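Uncharacterized protein BF1531 (Bacteroides fragilis, PDB 3SLR) is of unknown function but probably hydrolyses ester bonds, this N-terminal part of the longer protein containing a magnesium-binding phosphatase-type domain. Local coordinates at residues S330-D335 and N371-A376; T352-P357 and E365-L370; N342-R345 and G350-V353; K222-L227 and R322-G327. All blocks are in the same frame, centred on the assembly; numbering follows the deposited sequence.

Interaction 1. Residues S330-D335 and N371-A376; sequences SMVFLD and NLFETA
Leu372 and Phe373, the pair that meets Val332, sit on a type I beta turn whose ends are joined by a side-chain hydrogen bond from Asn371 ND2. Asn371 ND2 donates to Glu374 OE1 over 3.0 Å in an almost straight bond (170°). Glu374 OE1 lies nearly in the amide plane, and the donor reaches it on the anti side of the carboxylate. Asp212 OD2 is a second acceptor for ND2. Two acidic groups thus share one amide.

The contact across the segments is purely apolar. Val332 points toward the turn and divides its two methyls between the turn's side chains. Val332 CG1, anti to the backbone N (chi1 178°), reaches Leu372 CD1 at 4.1 Å. Val332 CG2 meets Phe373 CZ at 4.0 Å, at a slant to the ring. Each pair touches through a single close approach.

Val332 lies on edge strand 331-334 of the four-stranded parallel sheet, next to strand 224-227. Its side chain also packs on Leu225 of that strand. Met331 and Phe333 point to the other face and touch helix 313-324. The turn follows helix 363-368, and its Glu374 rests on helix 203-217.

Interaction 2. Residues T352-P357 and E365-L370; sequences TVPELP and EYLYTL
Tyr366 packs from helix 363-368 against the proline-rich segment 352-357, and each part of its side chain has its own neighbour. Tyr366 CB starts beside the ring of Pro357, with Pro357 CD 3.8 Å away. CG follows anti to the backbone N (chi1 167°), which turns the aromatic ring toward the segment. Tyr366 CD2 is still next to Pro357 CD, at 3.7 Å, and the proline comes in at a slant. Further out, Tyr366 CE2 has Pro354 CB at the ring edge, near the ring plane, at 4.0 Å. The carbonyl oxygen of Glu355 sits over one face, and Glu355 O comes within 3.3 Å of Tyr366 CZ. At the tip, Tyr366 OH takes a weak, bent hydrogen bond from Glu355 N (3.1 Å, 126°). Glu355 is the centre of an inverse gamma turn; its N and its O both lie near the phenol end.

Beside the ring the contact is aliphatic. Pro354 CB packs against Leu370 CD1 at 3.6 Å. Leu356 CD2 meets Leu367 CD2, and Pro354 CB also touches Leu367 CD2. At the helix, Tyr366 O accepts from both Thr369 OG1 (2.7 Å) and Thr369 N.

The side chain of Leu356 is about 5 Å from that of the magnesium ligand Asp336, so this edge of the packing is close to the metal site. The chemistry is mostly contact between prolines, leucines and one aromatic ring. The bond from Glu355 N to Tyr366 OH is weak, which is consistent with close apolar packing contributing more here than that bond.

Interaction 3. Residues N342-R345 and G350-V353; sequences NMVR and GVTV
Arg345 and Val353 join helix 338-347 to the returning chain in the HAD-like phosphatase domain, where that chain runs beside edge strand 331-334. The key acceptor is Val353 O. Val353 O receives Arg345 NH2 at 2.9 Å (141°) and, more weakly, Arg345 NE at 3.3 Å. NH2 arrives tilted 30° from the carbonyl plane. The same nitrogen forms a salt bridge with Glu355 OE1. One amino group of the guanidinium therefore serves a carbonyl and a carboxylate, which should restrict its rotation.

Other polar atoms of segment 350-353 are met from the sheet side. Those of Thr352, in backbone and side chain, find their partners there.

The arginine chain runs extended from CG to NE across the side chain of Val353. Arg345 CG is 3.7 Å from Val353 CB. Val353 CG1 lies over one face of the guanidinium, off toward its rim. The aliphatic part of the arginine and its charged end are thus both laid against one valine.

The inner side is apolar. Val344 and Val353 both pack on Phe333, and Val344 also touches Lys313 and Ile317 of helix 313-324. Val344 CG1 approaches Val351 CG1 at 4.3 Å. Val344 CG1 comes closer to Val353 CG2, at 4.0 Å.

Interaction 4. Residues K222-L227 and R322-G327; sequences KKCLIL and RTLNIG
Cys224 and Ile326 meet where helix 313-324 packs against the parallel sheet of the HAD-like domain, an alpha/beta layer of Rossmann-like type. Strand 224-227 is an inner strand and runs straight into Asp228, a magnesium ligand at the head of the DxDx(T/V) sequence. This contact is at the far end of the strand, away from the metal.

Hydrogen bonds run beside the contact, not across it. Lys223 N bonds to Ser330 O, next to the neighbouring strand. Ile326 O accepts from Gln321 NE2, and Gly327 O accepts from Ser330 OG. The last two involve the loop that begins at Asn325, the first residue to leave the helical conformation, with positive phi.

Charge is turned aside. Lys223 gives the contact only its chain, with Lys223 CB 4.3 Å from Ile326 CD1. Its NZ bonds to Phe221 O, and the amine makes a cation-pi contact with the Phe221 ring.

Apolar packing carries the contact itself. Cys224 SG, anti to the backbone N (chi1 171°), reaches Leu324 CD1 at 3.9 Å. Leu324 also rests on Ile274 of the next strand. Ile326 extends its longer branch to the strand, and Ile326 CD1 presses tightly on Cys224 CB at 3.4 Å.

Overall arrangement
All four contacts belong to the phosphatase-type domain or its border with the chain's C-terminal end. Interactions 1 and 4 use neighbouring strands of one sheet, joined by Val332 O and Ile226 N at 2.7 Å; their centres are 10 Å apart. They work on opposite faces of it. Thr352, which with Val353 is shared by interactions 2 and 3, pairs with the outer strand: Phe333 N to Thr352 O, 2.8 Å. Lys222 NZ bonds to Thr352 OG1 and Met331 O, tying interaction 4 to the other three. Interaction 1 includes Asp335, a magnesium-binding residue that holds no metal in this model. In interactions 2 and 3, Leu356 and Val344 lie about 9 Å and 11 Å (side chain to ion) from a bound magnesium.

Interaction 1. Residues S330-D335 and N371-A376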
loop_
_atom_site.group_PDB
_atom_site.type_symbol
_atom_site.label_atom_id
_atom_site.label_comp_id
_atom_site.label_asym_id
_atom_site.label_seq_id
_atom_site.Cartn_x
_atom_site.Cartn_y
_atom_site.Cartn_z
ATOM N N SER A 330 15.720 -4.769 0.849
ATOM C CA SER A 330 14.737 -5.137 -0.162
ATOM C C SER A 330 14.027 -6.430 0.229
ATOM O O SER A 330 13.292 -7.007 -0.577
ATOM C CB SER A 330 15.380 -5.284 -1.542
ATOM O OG SER A 330 16.048 -6.531 -1.676
HETATM N N MSE A 331 14.251 -6.877 1.466
HETATM C CA MSE A 331 13.730 -8.177 1.925
HETATM C C MSE A 331 12.651 -8.069 2.985
HETATM O O MSE A 331 12.691 -7.183 3.844
HETATM C CB MSE A 331 14.867 -9.033 2.484
HETATM C CG MSE A 331 15.850 -9.473 1.445
HETATM SE SE MSE A 331 17.424 -10.341 2.232
HETATM C CE MSE A 331 17.916 -11.279 0.605
ATOM N N VAL A 332 11.696 -8.997 2.913
ATOM C CA VAL A 332 10.645 -9.143 3.911
ATOM C C VAL A 332 10.736 -10.561 4.477
ATOM O O VAL A 332 10.845 -11.514 3.729
ATOM C CB VAL A 332 9.255 -8.965 3.282
ATOM C CG1 VAL A 332 8.167 -9.171 4.320
ATOM C CG2 VAL A 332 9.121 -7.591 2.656
ATOM N N PHE A 333 10.708 -10.690 5.797
ATOM C CA PHE A 333 10.787 -11.994 6.449
ATOM C C PHE A 333 9.542 -12.260 7.287
ATOM O O PHE A 333 9.213 -11.470 8.176
ATOM C CB PHE A 333 12.051 -12.045 7.323
ATOM C CG PHE A 333 12.146 -13.267 8.214
ATOM C CD1 PHE A 333 12.151 -14.544 7.675
ATOM C CD2 PHE A 333 12.281 -13.120 9.592
ATOM C CE1 PHE A 333 12.263 -15.661 8.495
ATOM C CE2 PHE A 333 12.394 -14.232 10.415
ATOM C CZ PHE A 333 12.383 -15.497 9.870
ATOM N N LEU A 334 8.860 -13.369 6.991
ATOM C CA LEU A 334 7.649 -13.781 7.711
ATOM C C LEU A 334 7.872 -15.044 8.538
ATOM O O LEU A 334 8.232 -16.093 8.001
ATOM C CB LEU A 334 6.501 -14.013 6.731
ATOM C CG LEU A 334 6.068 -12.793 5.909
ATOM C CD1 LEU A 334 4.951 -13.199 4.943
ATOM C CD2 LEU A 334 5.606 -11.675 6.815
ATOM N N ASP A 335 7.633 -14.937 9.844
ATOM C CA ASP A 335 7.840 -16.043 10.774
ATOM C C ASP A 335 6.839 -15.914 11.926
ATOM O O ASP A 335 6.658 -14.837 12.483
ATOM C CB ASP A 335 9.294 -16.015 11.290
ATOM C CG ASP A 335 9.708 -17.313 11.962
ATOM O OD1 ASP A 335 8.907 -17.857 12.760
ATOM O OD2 ASP A 335 10.842 -17.785 11.699
ATOM N N ASN A 371 1.140 -2.877 3.145
ATOM C CA ASN A 371 1.476 -2.593 1.743
ATOM C C ASN A 371 2.952 -2.854 1.449
ATOM O O ASN A 371 3.689 -1.955 1.067
ATOM C CB ASN A 371 1.135 -1.142 1.399
ATOM C CG ASN A 371 1.139 -0.883 -0.099
ATOM O OD1 ASN A 371 0.579 -1.655 -0.873
ATOM N ND2 ASN A 371 1.784 0.209 -0.512
ATOM N N LEU A 372 3.381 -4.096 1.624
ATOM C CA LEU A 372 4.807 -4.411 1.607
ATOM C C LEU A 372 5.445 -4.320 0.223
ATOM O O LEU A 372 6.659 -4.106 0.099
ATOM C CB LEU A 372 5.022 -5.828 2.153
ATOM C CG LEU A 372 4.681 -6.035 3.633
ATOM C CD1 LEU A 372 4.455 -7.511 3.938
ATOM C CD2 LEU A 372 5.750 -5.466 4.520
ATOM N N PHE A 373 4.639 -4.511 -0.813
ATOM C CA PHE A 373 5.176 -4.700 -2.154
ATOM C C PHE A 373 4.773 -3.654 -3.187
ATOM O O PHE A 373 4.615 -3.967 -4.372
ATOM C CB PHE A 373 4.888 -6.130 -2.636
ATOM C CG PHE A 373 5.626 -7.176 -1.849
ATOM C CD1 PHE A 373 6.965 -7.430 -2.097
ATOM C CD2 PHE A 373 4.997 -7.869 -0.829
ATOM C CE1 PHE A 373 7.664 -8.377 -1.360
ATOM C CE2 PHE A 373 5.684 -8.829 -0.091
ATOM C CZ PHE A 373 7.010 -9.089 -0.354
ATOM N N GLU A 374 4.634 -2.406 -2.742
ATOM C CA GLU A 374 4.507 -1.290 -3.666
ATOM C C GLU A 374 5.620 -1.378 -4.678
ATOM O O GLU A 374 6.743 -1.753 -4.340
ATOM C CB GLU A 374 4.636 0.045 -2.931
ATOM C CG GLU A 374 4.246 1.239 -3.785
ATOM C CD GLU A 374 2.771 1.189 -4.192
ATOM O OE1 GLU A 374 1.894 1.170 -3.302
ATOM O OE2 GLU A 374 2.487 1.157 -5.406
ATOM N N THR A 375 5.325 -1.020 -5.919
ATOM C CA THR A 375 6.365 -1.031 -6.935
ATOM C C THR A 375 6.162 0.121 -7.914
ATOM O O THR A 375 5.157 0.832 -7.842
ATOM C CB THR A 375 6.428 -2.391 -7.657
ATOM O OG1 THR A 375 7.600 -2.450 -8.480
ATOM C CG2 THR A 375 5.184 -2.621 -8.499
ATOM N N ALA A 376 7.126 0.327 -8.808
ATOM C CA ALA A 376 6.993 1.388 -9.806
ATOM C C ALA A 376 7.346 0.934 -11.229
ATOM O O ALA A 376 7.528 1.753 -12.127
ATOM C CB ALA A 376 7.807 2.610 -9.405
#

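Interaction 2. Residues T352-P357 and E365-L370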
loop_
_atom_site.group_PDB
_atom_site.type_symbol
_atom_site.label_atom_id
_atom_site.label_comp_id
_atom_site.label_asym_id
_atom_site.label_seq_id
_atom_site.Cartn_x
_atom_site.Cartn_y
_atom_site.Cartn_z
ATOM N N THR A 352 12.739 -6.196 6.665
ATOM C CA THR A 352 11.427 -5.887 7.218
ATOM C C THR A 352 10.826 -7.165 7.799
ATOM O O THR A 352 10.745 -8.179 7.122
ATOM C CB THR A 352 10.513 -5.272 6.144
ATOM O OG1 THR A 352 11.098 -4.036 5.707
ATOM C CG2 THR A 352 9.099 -5.015 6.694
ATOM N N VAL A 353 10.450 -7.108 9.072
ATOM C CA VAL A 353 9.938 -8.278 9.772
ATOM C C VAL A 353 8.554 -7.979 10.358
ATOM O O VAL A 353 8.438 -7.520 11.496
ATOM C CB VAL A 353 10.888 -8.709 10.906
ATOM C CG1 VAL A 353 10.432 -10.038 11.490
ATOM C CG2 VAL A 353 12.337 -8.815 10.391
ATOM N N PRO A 354 7.502 -8.228 9.572
ATOM C CA PRO A 354 6.147 -7.903 10.031
ATOM C C PRO A 354 5.769 -8.623 11.318
ATOM O O PRO A 354 6.110 -9.793 11.502
ATOM C CB PRO A 354 5.271 -8.367 8.871
ATOM C CG PRO A 354 6.134 -8.141 7.679
ATOM C CD PRO A 354 7.525 -8.571 8.143
ATOM N N GLU A 355 5.072 -7.909 12.192
ATOM C CA GLU A 355 4.615 -8.454 13.464
ATOM C C GLU A 355 3.322 -9.233 13.227
ATOM O O GLU A 355 2.226 -8.752 13.528
ATOM C CB GLU A 355 4.397 -7.313 14.466
ATOM C CG GLU A 355 3.979 -7.736 15.864
ATOM C CD GLU A 355 5.030 -8.585 16.559
ATOM O OE1 GLU A 355 6.226 -8.443 16.246
ATOM O OE2 GLU A 355 4.659 -9.399 17.421
ATOM N N LEU A 356 3.453 -10.433 12.669
ATOM C CA LEU A 356 2.289 -11.267 12.377
ATOM C C LEU A 356 1.460 -11.506 13.633
ATOM O O LEU A 356 2.011 -11.738 14.713
ATOM C CB LEU A 356 2.727 -12.618 11.818
ATOM C CG LEU A 356 3.266 -12.684 10.389
ATOM C CD1 LEU A 356 3.776 -14.086 10.110
ATOM C CD2 LEU A 356 2.190 -12.303 9.383
ATOM N N PRO A 357 0.125 -11.457 13.495
ATOM C CA PRO A 357 -0.757 -11.777 14.620
ATOM C C PRO A 357 -0.674 -13.266 14.935
ATOM O O PRO A 357 -0.189 -14.040 14.113
ATOM C CB PRO A 357 -2.147 -11.434 14.075
ATOM C CG PRO A 357 -2.028 -11.658 12.591
ATOM C CD PRO A 357 -0.624 -11.183 12.255
ATOM N N GLU A 365 -5.014 -10.402 6.224
ATOM C CA GLU A 365 -5.615 -9.086 6.422
ATOM C C GLU A 365 -4.630 -8.142 7.108
ATOM O O GLU A 365 -4.589 -6.949 6.805
ATOM C CB GLU A 365 -6.915 -9.186 7.218
ATOM C CG GLU A 365 -8.110 -9.740 6.418
ATOM C CD GLU A 365 -8.670 -8.729 5.414
ATOM O OE1 GLU A 365 -8.406 -7.509 5.553
ATOM O OE2 GLU A 365 -9.365 -9.156 4.471
ATOM N N TYR A 366 -3.824 -8.679 8.021
ATOM C CA TYR A 366 -2.777 -7.879 8.648
ATOM C C TYR A 366 -1.716 -7.430 7.630
ATOM O O TYR A 366 -1.353 -6.259 7.581
ATOM C CB TYR A 366 -2.115 -8.628 9.812
ATOM C CG TYR A 366 -0.839 -7.964 10.250
ATOM C CD1 TYR A 366 -0.867 -6.762 10.942
ATOM C CD2 TYR A 366 0.400 -8.526 9.942
ATOM C CE1 TYR A 366 0.313 -6.124 11.335
ATOM C CE2 TYR A 366 1.575 -7.902 10.335
ATOM C CZ TYR A 366 1.521 -6.710 11.029
ATOM O OH TYR A 366 2.702 -6.098 11.407
ATOM N N LEU A 367 -1.239 -8.359 6.807
ATOM C CA LEU A 367 -0.251 -8.023 5.790
ATOM C C LEU A 367 -0.782 -6.954 4.832
ATOM O O LEU A 367 -0.033 -6.094 4.363
ATOM C CB LEU A 367 0.205 -9.267 5.033
ATOM C CG LEU A 367 0.975 -10.285 5.875
ATOM C CD1 LEU A 367 1.192 -11.571 5.084
ATOM C CD2 LEU A 367 2.322 -9.703 6.359
ATOM N N TYR A 368 -2.083 -6.990 4.569
ATOM C CA TYR A 368 -2.694 -5.963 3.733
ATOM C C TYR A 368 -2.485 -4.554 4.287
ATOM O O TYR A 368 -2.407 -3.606 3.510
ATOM C CB TYR A 368 -4.197 -6.210 3.555
ATOM C CG TYR A 368 -4.602 -7.400 2.710
ATOM C CD1 TYR A 368 -3.715 -8.030 1.844
ATOM C CD2 TYR A 368 -5.920 -7.875 2.759
ATOM C CE1 TYR A 368 -4.123 -9.138 1.070
ATOM C CE2 TYR A 368 -6.327 -8.957 1.993
ATOM C CZ TYR A 368 -5.432 -9.576 1.141
ATOM O OH TYR A 368 -5.856 -10.662 0.385
ATOM N N THR A 369 -2.415 -4.410 5.616
ATOM C CA THR A 369 -2.275 -3.090 6.245
ATOM C C THR A 369 -0.884 -2.495 6.076
ATOM O O THR A 369 -0.685 -1.301 6.309
ATOM C CB THR A 369 -2.579 -3.117 7.777
ATOM O OG1 THR A 369 -1.503 -3.750 8.473
ATOM C CG2 THR A 369 -3.895 -3.858 8.094
ATOM N N LEU A 370 0.075 -3.323 5.681
ATOM C CA LEU A 370 1.468 -2.897 5.573
ATOM C C LEU A 370 1.908 -2.484 4.158
ATOM O O LEU A 370 2.949 -1.828 3.996
ATOM C CB LEU A 370 2.378 -4.020 6.083
ATOM C CG LEU A 370 2.090 -4.540 7.495
ATOM C CD1 LEU A 370 3.065 -5.665 7.860
ATOM C CD2 LEU A 370 2.157 -3.424 8.513
#

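Interaction 3. Residues N342-R345 and G350-V353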
loop_
_atom_site.group_PDB
_atom_site.type_symbol
_atom_site.label_atom_id
_atom_site.label_comp_id
_atom_site.label_asym_id
_atom_site.label_seq_id
_atom_site.Cartn_x
_atom_site.Cartn_y
_atom_site.Cartn_z
ATOM N N ASN A 342 12.211 -11.354 16.337
ATOM C CA ASN A 342 12.980 -10.391 17.116
ATOM C C ASN A 342 14.480 -10.509 16.895
ATOM O O ASN A 342 15.192 -9.509 16.817
ATOM C CB ASN A 342 12.648 -10.510 18.605
ATOM C CG ASN A 342 11.270 -9.966 18.939
ATOM O OD1 ASN A 342 10.551 -9.492 18.060
ATOM N ND2 ASN A 342 10.890 -10.043 20.211
HETATM N N MSE A 343 14.968 -11.732 16.777
HETATM C CA MSE A 343 16.387 -11.904 16.533
HETATM C C MSE A 343 16.789 -11.469 15.110
HETATM O O MSE A 343 17.838 -10.846 14.932
HETATM C CB MSE A 343 16.849 -13.316 16.889
HETATM C CG MSE A 343 16.844 -14.303 15.754
HETATM SE SE MSE A 343 18.628 -14.501 15.002
HETATM C CE MSE A 343 19.639 -14.835 16.639
ATOM N N VAL A 344 15.962 -11.758 14.103
ATOM C CA VAL A 344 16.274 -11.267 12.763
ATOM C C VAL A 344 16.232 -9.731 12.734
ATOM O O VAL A 344 17.067 -9.089 12.094
ATOM C CB VAL A 344 15.362 -11.886 11.672
ATOM C CG1 VAL A 344 15.538 -11.171 10.341
ATOM C CG2 VAL A 344 15.654 -13.373 11.513
ATOM N N ARG A 345 15.274 -9.138 13.447
ATOM C CA ARG A 345 15.184 -7.682 13.524
ATOM C C ARG A 345 16.449 -7.058 14.076
ATOM O O ARG A 345 16.946 -6.062 13.547
ATOM C CB ARG A 345 14.035 -7.257 14.423
ATOM C CG ARG A 345 12.696 -7.420 13.807
ATOM C CD ARG A 345 11.708 -6.460 14.431
ATOM N NE ARG A 345 10.361 -6.830 14.043
ATOM C CZ ARG A 345 9.591 -7.652 14.743
ATOM N NH1 ARG A 345 10.037 -8.161 15.882
ATOM N NH2 ARG A 345 8.375 -7.953 14.317
ATOM N N GLY A 350 17.549 -3.727 8.431
ATOM C CA GLY A 350 17.204 -3.509 7.037
ATOM C C GLY A 350 16.113 -4.449 6.574
ATOM O O GLY A 350 15.233 -4.063 5.801
ATOM N N VAL A 351 16.176 -5.696 7.029
ATOM C CA VAL A 351 15.120 -6.647 6.716
ATOM C C VAL A 351 13.833 -6.234 7.422
ATOM O O VAL A 351 13.835 -5.936 8.623
ATOM C CB VAL A 351 15.519 -8.089 7.098
ATOM C CG1 VAL A 351 14.415 -9.060 6.734
ATOM C CG2 VAL A 351 16.805 -8.482 6.395
ATOM N N THR A 352 12.739 -6.196 6.665
ATOM C CA THR A 352 11.427 -5.887 7.218
ATOM C C THR A 352 10.826 -7.165 7.799
ATOM O O THR A 352 10.745 -8.179 7.122
ATOM C CB THR A 352 10.513 -5.272 6.144
ATOM O OG1 THR A 352 11.098 -4.036 5.707
ATOM C CG2 THR A 352 9.099 -5.015 6.694
ATOM N N VAL A 353 10.450 -7.108 9.072
ATOM C CA VAL A 353 9.938 -8.278 9.772
ATOM C C VAL A 353 8.554 -7.979 10.358
ATOM O O VAL A 353 8.438 -7.520 11.496
ATOM C CB VAL A 353 10.888 -8.709 10.906
ATOM C CG1 VAL A 353 10.432 -10.038 11.490
ATOM C CG2 VAL A 353 12.337 -8.815 10.391
#

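Interaction 4. Residues K222-L227 and R322-G327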
loop_
_atom_site.group_PDB
_atom_site.type_symbol
_atom_site.label_atom_id
_atom_site.label_comp_id
_atom_site.label_asym_id
_atom_site.label_seq_id
_atom_site.Cartn_x
_atom_site.Cartn_y
_atom_site.Cartn_z
ATOM N N LYS A 222 10.528 -3.508 -2.213
ATOM C CA LYS A 222 10.862 -4.877 -1.825
ATOM C C LYS A 222 10.952 -5.802 -3.028
ATOM O O LYS A 222 10.178 -5.683 -3.974
ATOM C CB LYS A 222 9.859 -5.422 -0.808
ATOM C CG LYS A 222 9.813 -4.623 0.491
ATOM C CD LYS A 222 11.213 -4.497 1.112
ATOM C CE LYS A 222 11.155 -4.071 2.577
ATOM N NZ LYS A 222 12.458 -4.318 3.318
ATOM N N LYS A 223 11.898 -6.735 -2.976
ATOM C CA LYS A 223 12.185 -7.601 -4.108
ATOM C C LYS A 223 12.110 -9.074 -3.730
ATOM O O LYS A 223 12.140 -9.942 -4.602
ATOM C CB LYS A 223 13.585 -7.301 -4.652
ATOM C CG LYS A 223 13.698 -5.956 -5.351
ATOM C CD LYS A 223 15.132 -5.710 -5.799
ATOM C CE LYS A 223 15.726 -4.555 -5.032
ATOM N NZ LYS A 223 14.857 -3.354 -5.070
ATOM N N CYS A 224 12.020 -9.350 -2.433
ATOM C CA CYS A 224 12.151 -10.716 -1.941
ATOM C C CYS A 224 11.352 -10.951 -0.667
ATOM O O CYS A 224 11.355 -10.118 0.240
ATOM C CB CYS A 224 13.632 -11.034 -1.695
ATOM S SG CYS A 224 13.980 -12.593 -0.839
ATOM N N LEU A 225 10.665 -12.092 -0.621
ATOM C CA LEU A 225 9.927 -12.535 0.556
ATOM C C LEU A 225 10.551 -13.838 1.079
ATOM O O LEU A 225 10.681 -14.806 0.334
ATOM C CB LEU A 225 8.449 -12.763 0.200
ATOM C CG LEU A 225 7.565 -13.340 1.312
ATOM C CD1 LEU A 225 7.496 -12.377 2.489
ATOM C CD2 LEU A 225 6.148 -13.675 0.824
ATOM N N ILE A 226 10.951 -13.840 2.352
ATOM C CA ILE A 226 11.542 -15.012 2.997
ATOM C C ILE A 226 10.532 -15.596 3.963
ATOM O O ILE A 226 10.004 -14.886 4.819
ATOM C CB ILE A 226 12.813 -14.641 3.789
ATOM C CG1 ILE A 226 13.818 -13.967 2.870
ATOM C CG2 ILE A 226 13.423 -15.891 4.462
ATOM C CD1 ILE A 226 14.938 -13.253 3.630
ATOM N N LEU A 227 10.269 -16.893 3.823
ATOM C CA LEU A 227 9.212 -17.551 4.583
ATOM C C LEU A 227 9.733 -18.602 5.553
ATOM O O LEU A 227 10.524 -19.457 5.186
ATOM C CB LEU A 227 8.243 -18.245 3.623
ATOM C CG LEU A 227 7.532 -17.329 2.626
ATOM C CD1 LEU A 227 6.937 -18.143 1.477
ATOM C CD2 LEU A 227 6.467 -16.491 3.330
ATOM N N ARG A 322 23.372 -13.140 0.150
ATOM C CA ARG A 322 24.597 -13.237 -0.626
ATOM C C ARG A 322 24.348 -14.000 -1.912
ATOM O O ARG A 322 24.926 -13.680 -2.949
ATOM C CB ARG A 322 25.699 -13.875 0.215
ATOM C CG ARG A 322 26.142 -12.954 1.339
ATOM C CD ARG A 322 26.871 -13.676 2.453
ATOM N NE ARG A 322 27.141 -12.772 3.572
ATOM C CZ ARG A 322 27.877 -13.097 4.632
ATOM N NH1 ARG A 322 28.426 -14.299 4.711
ATOM N NH2 ARG A 322 28.072 -12.218 5.606
ATOM N N THR A 323 23.461 -14.994 -1.844
ATOM C CA THR A 323 23.106 -15.796 -3.005
ATOM C C THR A 323 22.370 -14.954 -4.046
ATOM O O THR A 323 22.620 -15.066 -5.252
ATOM C CB THR A 323 22.217 -16.996 -2.595
ATOM O OG1 THR A 323 22.920 -17.812 -1.647
ATOM C CG2 THR A 323 21.850 -17.841 -3.804
ATOM N N LEU A 324 21.464 -14.106 -3.568
ATOM C CA LEU A 324 20.612 -13.304 -4.443
ATOM C C LEU A 324 21.249 -11.993 -4.892
ATOM O O LEU A 324 20.877 -11.443 -5.930
ATOM C CB LEU A 324 19.280 -13.015 -3.746
ATOM C CG LEU A 324 18.459 -14.273 -3.438
ATOM C CD1 LEU A 324 17.208 -13.907 -2.654
ATOM C CD2 LEU A 324 18.112 -14.982 -4.725
ATOM N N ASN A 325 22.206 -11.495 -4.112
ATOM C CA ASN A 325 22.821 -10.198 -4.388
ATOM C C ASN A 325 21.779 -9.085 -4.510
ATOM O O ASN A 325 21.772 -8.330 -5.484
ATOM C CB ASN A 325 23.689 -10.258 -5.650
ATOM C CG ASN A 325 24.597 -9.044 -5.794
ATOM O OD1 ASN A 325 25.029 -8.453 -4.800
ATOM N ND2 ASN A 325 24.882 -8.661 -7.033
ATOM N N ILE A 326 20.880 -9.011 -3.531
ATOM C CA ILE A 326 19.979 -7.870 -3.398
ATOM C C ILE A 326 20.138 -7.347 -1.980
ATOM O O ILE A 326 20.697 -8.030 -1.123
ATOM C CB ILE A 326 18.517 -8.252 -3.633
ATOM C CG1 ILE A 326 18.123 -9.375 -2.681
ATOM C CG2 ILE A 326 18.290 -8.653 -5.085
ATOM C CD1 ILE A 326 16.639 -9.708 -2.713
ATOM N N GLY A 327 19.669 -6.134 -1.730
ATOM C CA GLY A 327 19.875 -5.520 -0.437
ATOM C C GLY A 327 19.022 -6.131 0.647
ATOM O O GLY A 327 17.887 -6.547 0.387
#